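Local atomic coordinates of porin B (Pseudomonas putida, PDB entry 4GEY), a protein that forms an outer-membrane beta-barrel channel that binds glucose and probably mediates carbohydrate uptake. Residues Asn375-Asn379 with Pro380-Pro384; Gly28-Gly31 with Gly32-Glu36; Tyr197-Thr200 with Pro201-Val205. The protein carries 2 engineered substitutions. All coordinates share one frame; numbering follows the deposited sequence.

In the fold
From the N terminus, interaction 2 comes first: residues 28-36 fold the loop before helix 33-40 into the start of that helix, just ahead of strand 42-57, and Arg34 there reaches the C-terminal carboxylate of Phe436, tying the segment before the first strand to the C terminus at the end of strand 425-435. Interaction 3 closes the short turn between strands 190-198 and 203-212, a hairpin of the barrel wall. Interaction 1 lies in the loop joining helix 359-372 to strand 388-399. The three follow in series, with neither nesting nor crossing. Interactions 2 and 3 each lie across the centre of the chain from interaction 1, whose centre is about 61 Å from that of interaction 2.

Interaction 1. Residues Asn375-Asn379 with Pro380-Pro384; sequences NDYDN and PGFVP
Two consecutive type I beta turns, Asp376-Asn379 and Asn379-Phe382, share Asn379 and fold the chain tightly on itself, the second closed by Phe382 N donating to Asn379 O (2.7 Å). The first turn carries an Asx turn as well: Asp378 N meets Asp376 OD1 from above the carboxylate plane. Asn379 grips the second turn twice, since its side chain, with CG anti to the backbone N (chi1 -167°), brings OD1 to Gly381 N at 3.1 Å, a bond in the carbonyl plane on a lone pair. Phe382 fills the bend. Its ring lies with one face against the backbone of Asp376 and Tyr377, and Tyr377 CA makes a CH-pi contact 3.9 Å from the ring centroid. The two aromatic side chains cross at about a right angle, and Phe382 CE2 comes to the edge of the Tyr377 ring, near its plane. An alanine here is likely to open a gap over Tyr377 CA and at the edge of its ring, losing the CH-pi contact. Farther out, Tyr377 OH bonds Asp110, and Arg112 engages the tyrosine ring by cation-pi while its NH2 binds Tyr377 O and Asn379 O, pinning this surface loop to a neighbouring one. Pro384 adds a last apolar touch, its CG resting 4.2 Å from Tyr377 CE1.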
ATOM      1  N   ASN A 375     -11.246  30.405 -16.554  1.00 41.00           N
ATOM      2  CA  ASN A 375     -10.871  30.765 -15.187  1.00 46.70           C
ATOM      3  C   ASN A 375     -11.865  30.301 -14.146  1.00 41.02           C
ATOM      4  O   ASN A 375     -11.614  30.397 -12.945  1.00 40.09           O
ATOM      5  CB  ASN A 375     -10.609  32.270 -15.060  1.00 49.07           C
ATOM      6  CG  ASN A 375     -11.880  33.087 -15.027  1.00 68.02           C
ATOM      7  OD1 ASN A 375     -12.946  32.629 -15.444  1.00 77.46           O
ATOM      8  ND2 ASN A 375     -11.771  34.315 -14.537  1.00 75.49           N
ATOM      9  N   ASP A 376     -12.993  29.796 -14.630  1.00 40.63           N
ATOM     10  CA  ASP A 376     -14.056  29.269 -13.787  1.00 32.76           C
ATOM     11  C   ASP A 376     -13.886  27.763 -13.535  1.00 42.86           C
ATOM     12  O   ASP A 376     -13.901  26.958 -14.472  1.00 42.72           O
ATOM     13  CB  ASP A 376     -15.401  29.552 -14.454  1.00 33.44           C
ATOM     14  CG  ASP A 376     -16.571  28.976 -13.683  1.00 56.43           C
ATOM     15  OD1 ASP A 376     -16.391  28.605 -12.492  1.00 39.05           O
ATOM     16  OD2 ASP A 376     -17.679  28.906 -14.274  1.00 66.33           O
ATOM     17  N   TYR A 377     -13.740  27.392 -12.263  1.00 40.66           N
ATOM     18  CA  TYR A 377     -13.611  25.987 -11.847  1.00 39.63           C
ATOM     19  C   TYR A 377     -14.759  25.064 -12.304  1.00 40.19           C
ATOM     20  O   TYR A 377     -14.568  23.863 -12.466  1.00 41.43           O
ATOM     21  CB  TYR A 377     -13.449  25.897 -10.325  1.00 32.18           C
ATOM     22  CG  TYR A 377     -13.641  24.511  -9.766  1.00 33.89           C
ATOM     23  CD1 TYR A 377     -12.581  23.611  -9.703  1.00 40.78           C
ATOM     24  CD2 TYR A 377     -14.887  24.094  -9.305  1.00 29.02           C
ATOM     25  CE1 TYR A 377     -12.757  22.331  -9.200  1.00 41.45           C
ATOM     26  CE2 TYR A 377     -15.068  22.830  -8.795  1.00 26.91           C
ATOM     27  CZ  TYR A 377     -14.006  21.948  -8.746  1.00 44.76           C
ATOM     28  OH  TYR A 377     -14.204  20.681  -8.244  1.00 43.92           O
ATOM     29  N   ASP A 378     -15.950  25.618 -12.491  1.00 39.94           N
ATOM     30  CA  ASP A 378     -17.097  24.813 -12.884  1.00 31.72           C
ATOM     31  C   ASP A 378     -17.082  24.539 -14.381  1.00 33.68           C
ATOM     32  O   ASP A 378     -17.959  23.851 -14.901  1.00 38.48           O
ATOM     33  CB  ASP A 378     -18.404  25.532 -12.546  1.00 34.91           C
ATOM     34  CG  ASP A 378     -18.564  25.804 -11.075  1.00 40.30           C
ATOM     35  OD1 ASP A 378     -18.302  24.897 -10.254  1.00 37.00           O
ATOM     36  OD2 ASP A 378     -18.970  26.942 -10.749  1.00 54.32           O
ATOM     37  N   ASN A 379     -16.123  25.114 -15.089  1.00 30.98           N
ATOM     38  CA  ASN A 379     -16.036  24.868 -16.516  1.00 31.62           C
ATOM     39  C   ASN A 379     -15.182  23.628 -16.764  1.00 34.86           C
ATOM     40  O   ASN A 379     -14.039  23.565 -16.312  1.00 32.76           O
ATOM     41  CB  ASN A 379     -15.457  26.081 -17.216  1.00 32.66           C
ATOM     42  CG  ASN A 379     -15.625  26.026 -18.714  1.00 45.03           C
ATOM     43  OD1 ASN A 379     -15.264  25.047 -19.362  1.00 42.85           O
ATOM     44  ND2 ASN A 379     -16.182  27.089 -19.279  1.00 51.26           N
ATOM     45  N   PRO A 380     -15.746  22.621 -17.459  1.00 35.56           N
ATOM     46  CA  PRO A 380     -15.079  21.344 -17.748  1.00 37.24           C
ATOM     47  C   PRO A 380     -13.656  21.483 -18.290  1.00 39.15           C
ATOM     48  O   PRO A 380     -12.820  20.635 -18.004  1.00 41.99           O
ATOM     49  CB  PRO A 380     -15.978  20.726 -18.810  1.00 31.07           C
ATOM     50  CG  PRO A 380     -17.326  21.220 -18.446  1.00 31.31           C
ATOM     51  CD  PRO A 380     -17.123  22.635 -17.982  1.00 31.59           C
ATOM     52  N   GLY A 381     -13.388  22.541 -19.047  1.00 36.86           N
ATOM     53  CA  GLY A 381     -12.064  22.769 -19.585  1.00 37.03           C
ATOM     54  C   GLY A 381     -11.089  23.371 -18.591  1.00 40.90           C
ATOM     55  O   GLY A 381      -9.902  23.505 -18.894  1.00 43.21           O
ATOM     56  N   PHE A 382     -11.579  23.749 -17.412  1.00 31.09           N
ATOM     57  CA  PHE A 382     -10.712  24.326 -16.403  1.00 30.76           C
ATOM     58  C   PHE A 382      -9.960  23.174 -15.784  1.00 33.45           C
ATOM     59  O   PHE A 382     -10.509  22.084 -15.627  1.00 36.66           O
ATOM     60  CB  PHE A 382     -11.523  25.098 -15.353  1.00 30.61           C
ATOM     61  CG  PHE A 382     -10.694  25.711 -14.243  1.00 30.68           C
ATOM     62  CD1 PHE A 382     -10.150  26.995 -14.379  1.00 36.15           C
ATOM     63  CD2 PHE A 382     -10.483  25.021 -13.047  1.00 29.35           C
ATOM     64  CE1 PHE A 382      -9.390  27.572 -13.347  1.00 33.98           C
ATOM     65  CE2 PHE A 382      -9.726  25.588 -12.010  1.00 34.89           C
ATOM     66  CZ  PHE A 382      -9.172  26.861 -12.166  1.00 30.17           C
ATOM     67  N   VAL A 383      -8.699  23.417 -15.440  1.00 37.28           N
ATOM     68  CA  VAL A 383      -7.830  22.394 -14.875  1.00 33.97           C
ATOM     69  C   VAL A 383      -7.543  22.671 -13.403  1.00 32.24           C
ATOM     70  O   VAL A 383      -6.791  23.580 -13.074  1.00 42.07           O
ATOM     71  CB  VAL A 383      -6.520  22.323 -15.681  1.00 38.99           C
ATOM     72  CG1 VAL A 383      -5.501  21.362 -15.034  1.00 28.69           C
ATOM     73  CG2 VAL A 383      -6.841  21.937 -17.113  1.00 36.91           C
ATOM     74  N   PRO A 384      -8.153  21.882 -12.513  1.00 31.36           N
ATOM     75  CA  PRO A 384      -8.103  22.106 -11.060  1.00 32.52           C
ATOM     76  C   PRO A 384      -6.703  22.273 -10.505  1.00 31.83           C
ATOM     77  O   PRO A 384      -5.778  21.608 -10.960  1.00 38.01           O
ATOM     78  CB  PRO A 384      -8.755  20.847 -10.489  1.00 25.91           C
ATOM     79  CG  PRO A 384      -9.767  20.468 -11.555  1.00 31.29           C
ATOM     80  CD  PRO A 384      -9.074  20.788 -12.875  1.00 33.32           C
TER

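Interaction 2. Residues Gly28-Gly31 with Gly32-Glu36; sequences GDWG and GTRTE
Asp29 O receives two backbone donors, Gly32 N and Arg34 N, both at 3.0 Å and from opposite faces of its carbonyl plane, tying the loop to the first turn of helix 33-40, whose N-cap is Gly32. A weak bond from Gly32 N to Asp29 OD1 (3.3 Å) adds to this grip. At the helix start, Gly32 O accepts from Glu36 N and Thr35 OG1, the hydroxyl reaching it at 2.6 Å. Of the charged groups, Arg34 does the work: its chain, extended from CG to NE, runs back along the loop so that NH1 donates to Gly28 O (3.2 Å) in that carbonyl's plane. NH1 also makes a salt bridge with the C-terminal carboxylate of Phe436, and NH2 bonds Phe44 O, so this one side chain joins the loop, the helix, the start of strand 42-57 and the C terminus. The CH-pi contact is with Trp30. Its indole, whose NE1 bonds Thr27 OG1, packs one face against the arginine chain, with guanidinium and ring planes only 20° apart. Arg34 CB passes over the same ring near CE3, while Thr33 OG1 sits at the indole edge, in plane. Arg34 CD makes the CH-pi contact itself, directly over the centre of the Trp30 six-membered ring, 3.5 Å from its centroid.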
ATOM      1  N   GLY A  28     -11.241 -25.047   8.740  1.00 41.49           N
ATOM      2  CA  GLY A  28     -10.532 -25.853   9.717  1.00 41.79           C
ATOM      3  C   GLY A  28      -9.352 -26.634   9.173  1.00 48.25           C
ATOM      4  O   GLY A  28      -8.754 -26.252   8.159  1.00 46.53           O
ATOM      5  N   ASP A  29      -9.022 -27.734   9.854  1.00 50.82           N
ATOM      6  CA  ASP A  29      -7.875 -28.564   9.490  1.00 50.75           C
ATOM      7  C   ASP A  29      -8.210 -29.740   8.572  1.00 53.23           C
ATOM      8  O   ASP A  29      -7.385 -30.634   8.388  1.00 59.12           O
ATOM      9  CB  ASP A  29      -7.146 -29.069  10.740  1.00 51.37           C
ATOM     10  CG  ASP A  29      -8.042 -29.863  11.674  1.00 55.76           C
ATOM     11  OD1 ASP A  29      -8.964 -30.564  11.204  1.00 55.14           O
ATOM     12  OD2 ASP A  29      -7.820 -29.781  12.898  1.00 59.86           O
ATOM     13  N   TRP A  30      -9.413 -29.732   8.006  1.00 48.69           N
ATOM     14  CA  TRP A  30      -9.851 -30.778   7.089  1.00 56.50           C
ATOM     15  C   TRP A  30      -9.657 -32.176   7.671  1.00 62.74           C
ATOM     16  O   TRP A  30      -9.177 -33.071   6.983  1.00 64.22           O
ATOM     17  CB  TRP A  30      -9.115 -30.688   5.749  1.00 55.30           C
ATOM     18  CG  TRP A  30      -9.071 -29.318   5.146  1.00 50.85           C
ATOM     19  CD1 TRP A  30     -10.016 -28.341   5.247  1.00 48.34           C
ATOM     20  CD2 TRP A  30      -8.007 -28.770   4.353  1.00 51.24           C
ATOM     21  NE1 TRP A  30      -9.607 -27.217   4.568  1.00 49.97           N
ATOM     22  CE2 TRP A  30      -8.379 -27.456   4.007  1.00 48.89           C
ATOM     23  CE3 TRP A  30      -6.779 -29.268   3.901  1.00 48.18           C
ATOM     24  CZ2 TRP A  30      -7.567 -26.631   3.228  1.00 42.02           C
ATOM     25  CZ3 TRP A  30      -5.975 -28.447   3.132  1.00 47.68           C
ATOM     26  CH2 TRP A  30      -6.371 -27.140   2.804  1.00 42.59           C
ATOM     27  N   GLY A  31     -10.025 -32.357   8.935  1.00 64.11           N
ATOM     28  CA  GLY A  31      -9.945 -33.664   9.566  1.00 63.34           C
ATOM     29  C   GLY A  31      -8.523 -34.149   9.773  1.00 62.56           C
ATOM     30  O   GLY A  31      -8.271 -35.354   9.837  1.00 59.92           O
ATOM     31  N   GLY A  32      -7.595 -33.200   9.875  1.00 61.25           N
ATOM     32  CA  GLY A  32      -6.210 -33.506  10.162  1.00 53.54           C
ATOM     33  C   GLY A  32      -5.270 -33.338   8.986  1.00 51.11           C
ATOM     34  O   GLY A  32      -4.089 -33.049   9.191  1.00 52.44           O
ATOM     35  N   THR A  33      -5.780 -33.510   7.763  1.00 50.04           N
ATOM     36  CA  THR A  33      -4.922 -33.489   6.567  1.00 48.58           C
ATOM     37  C   THR A  33      -4.268 -32.133   6.295  1.00 54.70           C
ATOM     38  O   THR A  33      -3.209 -32.073   5.677  1.00 62.27           O
ATOM     39  CB  THR A  33      -5.621 -34.041   5.276  1.00 44.10           C
ATOM     40  OG1 THR A  33      -5.677 -33.025   4.270  1.00 49.39           O
ATOM     41  CG2 THR A  33      -7.012 -34.535   5.558  1.00 44.04           C
ATOM     42  N   ARG A  34      -4.881 -31.049   6.765  1.00 56.42           N
ATOM     43  CA  ARG A  34      -4.264 -29.732   6.638  1.00 52.62           C
ATOM     44  C   ARG A  34      -3.062 -29.642   7.562  1.00 57.61           C
ATOM     45  O   ARG A  34      -2.002 -29.158   7.168  1.00 65.40           O
ATOM     46  CB  ARG A  34      -5.263 -28.615   6.946  1.00 47.67           C
ATOM     47  CG  ARG A  34      -4.854 -27.237   6.429  1.00 41.21           C
ATOM     48  CD  ARG A  34      -6.030 -26.268   6.471  1.00 46.41           C
ATOM     49  NE  ARG A  34      -5.722 -24.960   5.895  1.00 42.81           N
ATOM     50  CZ  ARG A  34      -6.625 -24.023   5.628  1.00 36.79           C
ATOM     51  NH1 ARG A  34      -7.905 -24.239   5.874  1.00 32.88           N
ATOM     52  NH2 ARG A  34      -6.242 -22.868   5.105  1.00 38.59           N
ATOM     53  N   THR A  35      -3.217 -30.130   8.788  1.00 56.13           N
ATOM     54  CA  THR A  35      -2.115 -30.110   9.748  1.00 58.99           C
ATOM     55  C   THR A  35      -0.964 -31.047   9.367  1.00 59.17           C
ATOM     56  O   THR A  35       0.191 -30.776   9.678  1.00 59.99           O
ATOM     57  CB  THR A  35      -2.596 -30.402  11.176  1.00 57.72           C
ATOM     58  OG1 THR A  35      -3.595 -31.428  11.139  1.00 64.67           O
ATOM     59  CG2 THR A  35      -3.194 -29.149  11.781  1.00 51.90           C
ATOM     60  N   GLU A  36      -1.274 -32.143   8.684  1.00 56.85           N
ATOM     61  CA  GLU A  36      -0.227 -33.000   8.143  1.00 54.25           C
ATOM     62  C   GLU A  36       0.578 -32.221   7.116  1.00 55.13           C
ATOM     63  O   GLU A  36       1.784 -32.013   7.291  1.00 52.39           O
ATOM     64  CB  GLU A  36      -0.830 -34.229   7.482  1.00 60.19           C
ATOM     65  CG  GLU A  36      -1.403 -35.236   8.459  1.00 64.63           C
ATOM     66  CD  GLU A  36      -2.247 -36.265   7.754  1.00 75.60           C
ATOM     67  OE1 GLU A  36      -2.175 -36.317   6.502  1.00 76.45           O
ATOM     68  OE2 GLU A  36      -2.992 -37.006   8.441  1.00 84.43           O
TER

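Interaction 3. Residues Tyr197-Thr200 with Pro201-Val205; sequences YNIT and PAFFV
The Phe203 ring takes Ile199 CD1 at its edge, near the plane, 3.7 Å from CE2, while the Tyr197 ring has Ile199 CG1 over one face, offset toward the rim. Both rings belong to a beta hairpin that ends in a type I turn, Thr200-Phe203, and carries a classic bulge: Ile199 and Thr200 both face Phe203. Phe203 O therefore takes two amides, Thr200 N at 3.2 Å and, weakly, Ile199 N, while Phe203 N returns a nearly straight bond to Thr200 O. Farther from the turn, Tyr197 and Val205 form a hydrogen-bonded antiparallel pair, Tyr197 N giving to Val205 O at 3.0 Å and Val205 N to Tyr197 O. Their side chains lie alongside each other, and Val205 CG1 also reaches Ile199 CD1 (4.0 Å). A bound detergent touches Val205, consistent with a membrane-facing patch here. Asn198 and Phe204 form a non-hydrogen-bonded pair on the opposite face of the sheet, amide and ring planes 77° apart. ND2 of Asn198 bonds Gly143 O, and Phe204 packs on Val240 of the next strand, 232-245. With Phe204 CG lying between its backbone N and carbonyl carbon (chi1 69°), the ring leads away from the hairpin partner, and Asn198 OD1 rests 3.6 Å from Phe204 CB.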
ATOM      1  N   TYR A 197      20.798  -8.492   4.957  1.00 36.74           N
ATOM      2  CA  TYR A 197      21.828  -8.832   5.921  1.00 34.28           C
ATOM      3  C   TYR A 197      21.234  -8.564   7.295  1.00 33.48           C
ATOM      4  O   TYR A 197      20.877  -7.435   7.602  1.00 39.47           O
ATOM      5  CB  TYR A 197      23.076  -7.973   5.660  1.00 32.92           C
ATOM      6  CG  TYR A 197      24.204  -8.050   6.692  1.00 44.52           C
ATOM      7  CD1 TYR A 197      24.334  -9.136   7.557  1.00 44.67           C
ATOM      8  CD2 TYR A 197      25.144  -7.015   6.798  1.00 44.90           C
ATOM      9  CE1 TYR A 197      25.360  -9.188   8.495  1.00 43.49           C
ATOM     10  CE2 TYR A 197      26.172  -7.067   7.725  1.00 34.12           C
ATOM     11  CZ  TYR A 197      26.268  -8.155   8.573  1.00 42.66           C
ATOM     12  OH  TYR A 197      27.275  -8.218   9.502  1.00 43.79           O
ATOM     13  N   ASN A 198      21.101  -9.611   8.099  1.00 30.48           N
ATOM     14  CA  ASN A 198      20.701  -9.469   9.489  1.00 30.28           C
ATOM     15  C   ASN A 198      21.918  -9.253  10.369  1.00 31.24           C
ATOM     16  O   ASN A 198      22.634 -10.199  10.677  1.00 36.96           O
ATOM     17  CB  ASN A 198      19.968 -10.722   9.962  1.00 30.18           C
ATOM     18  CG  ASN A 198      18.680 -10.960   9.212  1.00 35.44           C
ATOM     19  OD1 ASN A 198      17.746 -10.157   9.295  1.00 34.44           O
ATOM     20  ND2 ASN A 198      18.616 -12.066   8.476  1.00 29.58           N
ATOM     21  N   ILE A 199      22.152  -8.011  10.777  1.00 37.04           N
ATOM     22  CA  ILE A 199      23.360  -7.665  11.524  1.00 38.57           C
ATOM     23  C   ILE A 199      23.198  -8.096  12.970  1.00 32.51           C
ATOM     24  O   ILE A 199      24.147  -8.493  13.644  1.00 52.66           O
ATOM     25  CB  ILE A 199      23.625  -6.142  11.453  1.00 44.07           C
ATOM     26  CG1 ILE A 199      23.913  -5.711  10.013  1.00 32.16           C
ATOM     27  CG2 ILE A 199      24.771  -5.725  12.347  1.00 33.33           C
ATOM     28  CD1 ILE A 199      23.759  -4.236   9.794  1.00 31.86           C
ATOM     29  N   THR A 200      21.959  -8.050  13.420  1.00 43.27           N
ATOM     30  CA  THR A 200      21.612  -8.222  14.815  1.00 35.40           C
ATOM     31  C   THR A 200      20.205  -8.750  14.744  1.00 35.03           C
ATOM     32  O   THR A 200      19.502  -8.480  13.779  1.00 36.65           O
ATOM     33  CB  THR A 200      21.675  -6.847  15.530  1.00 37.26           C
ATOM     34  OG1 THR A 200      22.887  -6.763  16.271  1.00 39.08           O
ATOM     35  CG2 THR A 200      20.507  -6.596  16.461  1.00 34.44           C
ATOM     36  N   PRO A 201      19.788  -9.542  15.737  1.00 40.70           N
ATOM     37  CA  PRO A 201      18.404 -10.053  15.714  1.00 38.32           C
ATOM     38  C   PRO A 201      17.329  -8.952  15.640  1.00 29.52           C
ATOM     39  O   PRO A 201      16.183  -9.233  15.287  1.00 55.02           O
ATOM     40  CB  PRO A 201      18.306 -10.840  17.025  1.00 31.15           C
ATOM     41  CG  PRO A 201      19.717 -11.256  17.305  1.00 32.26           C
ATOM     42  CD  PRO A 201      20.588 -10.128  16.825  1.00 32.32           C
ATOM     43  N   ALA A 202      17.717  -7.715  15.937  1.00 36.34           N
ATOM     44  CA  ALA A 202      16.811  -6.576  15.969  1.00 40.01           C
ATOM     45  C   ALA A 202      17.247  -5.426  15.045  1.00 47.64           C
ATOM     46  O   ALA A 202      16.744  -4.300  15.166  1.00 49.18           O
ATOM     47  CB  ALA A 202      16.675  -6.073  17.391  1.00 41.12           C
ATOM     48  N   PHE A 203      18.175  -5.698  14.129  1.00 40.66           N
ATOM     49  CA  PHE A 203      18.560  -4.698  13.140  1.00 32.43           C
ATOM     50  C   PHE A 203      18.991  -5.335  11.836  1.00 31.39           C
ATOM     51  O   PHE A 203      19.826  -6.234  11.824  1.00 42.36           O
ATOM     52  CB  PHE A 203      19.696  -3.827  13.673  1.00 41.39           C
ATOM     53  CG  PHE A 203      20.057  -2.686  12.767  1.00 49.18           C
ATOM     54  CD1 PHE A 203      19.270  -1.547  12.717  1.00 50.69           C
ATOM     55  CD2 PHE A 203      21.175  -2.749  11.966  1.00 54.51           C
ATOM     56  CE1 PHE A 203      19.591  -0.488  11.883  1.00 41.82           C
ATOM     57  CE2 PHE A 203      21.497  -1.688  11.132  1.00 58.82           C
ATOM     58  CZ  PHE A 203      20.701  -0.555  11.099  1.00 46.49           C
ATOM     59  N   PHE A 204      18.444  -4.867  10.727  1.00 28.06           N
ATOM     60  CA  PHE A 204      18.922  -5.348   9.430  1.00 36.83           C
ATOM     61  C   PHE A 204      19.019  -4.277   8.347  1.00 28.02           C
ATOM     62  O   PHE A 204      18.398  -3.224   8.438  1.00 49.98           O
ATOM     63  CB  PHE A 204      18.139  -6.588   8.944  1.00 27.82           C
ATOM     64  CG  PHE A 204      16.698  -6.328   8.566  1.00 26.82           C
ATOM     65  CD1 PHE A 204      16.362  -5.888   7.290  1.00 56.62           C
ATOM     66  CD2 PHE A 204      15.675  -6.606   9.449  1.00 26.40           C
ATOM     67  CE1 PHE A 204      15.028  -5.692   6.927  1.00 25.58           C
ATOM     68  CE2 PHE A 204      14.351  -6.412   9.087  1.00 25.58           C
ATOM     69  CZ  PHE A 204      14.034  -5.950   7.829  1.00 25.17           C
ATOM     70  N   VAL A 205      19.814  -4.560   7.327  1.00 31.49           N
ATOM     71  CA  VAL A 205      19.914  -3.690   6.162  1.00 30.62           C
ATOM     72  C   VAL A 205      19.561  -4.513   4.938  1.00 32.40           C
ATOM     73  O   VAL A 205      19.679  -5.736   4.954  1.00 36.68           O
ATOM     74  CB  VAL A 205      21.332  -3.086   6.008  1.00 29.52           C
ATOM     75  CG1 VAL A 205      21.641  -2.170   7.175  1.00 29.77           C
ATOM     76  CG2 VAL A 205      22.360  -4.176   5.911  1.00 30.42           C
TER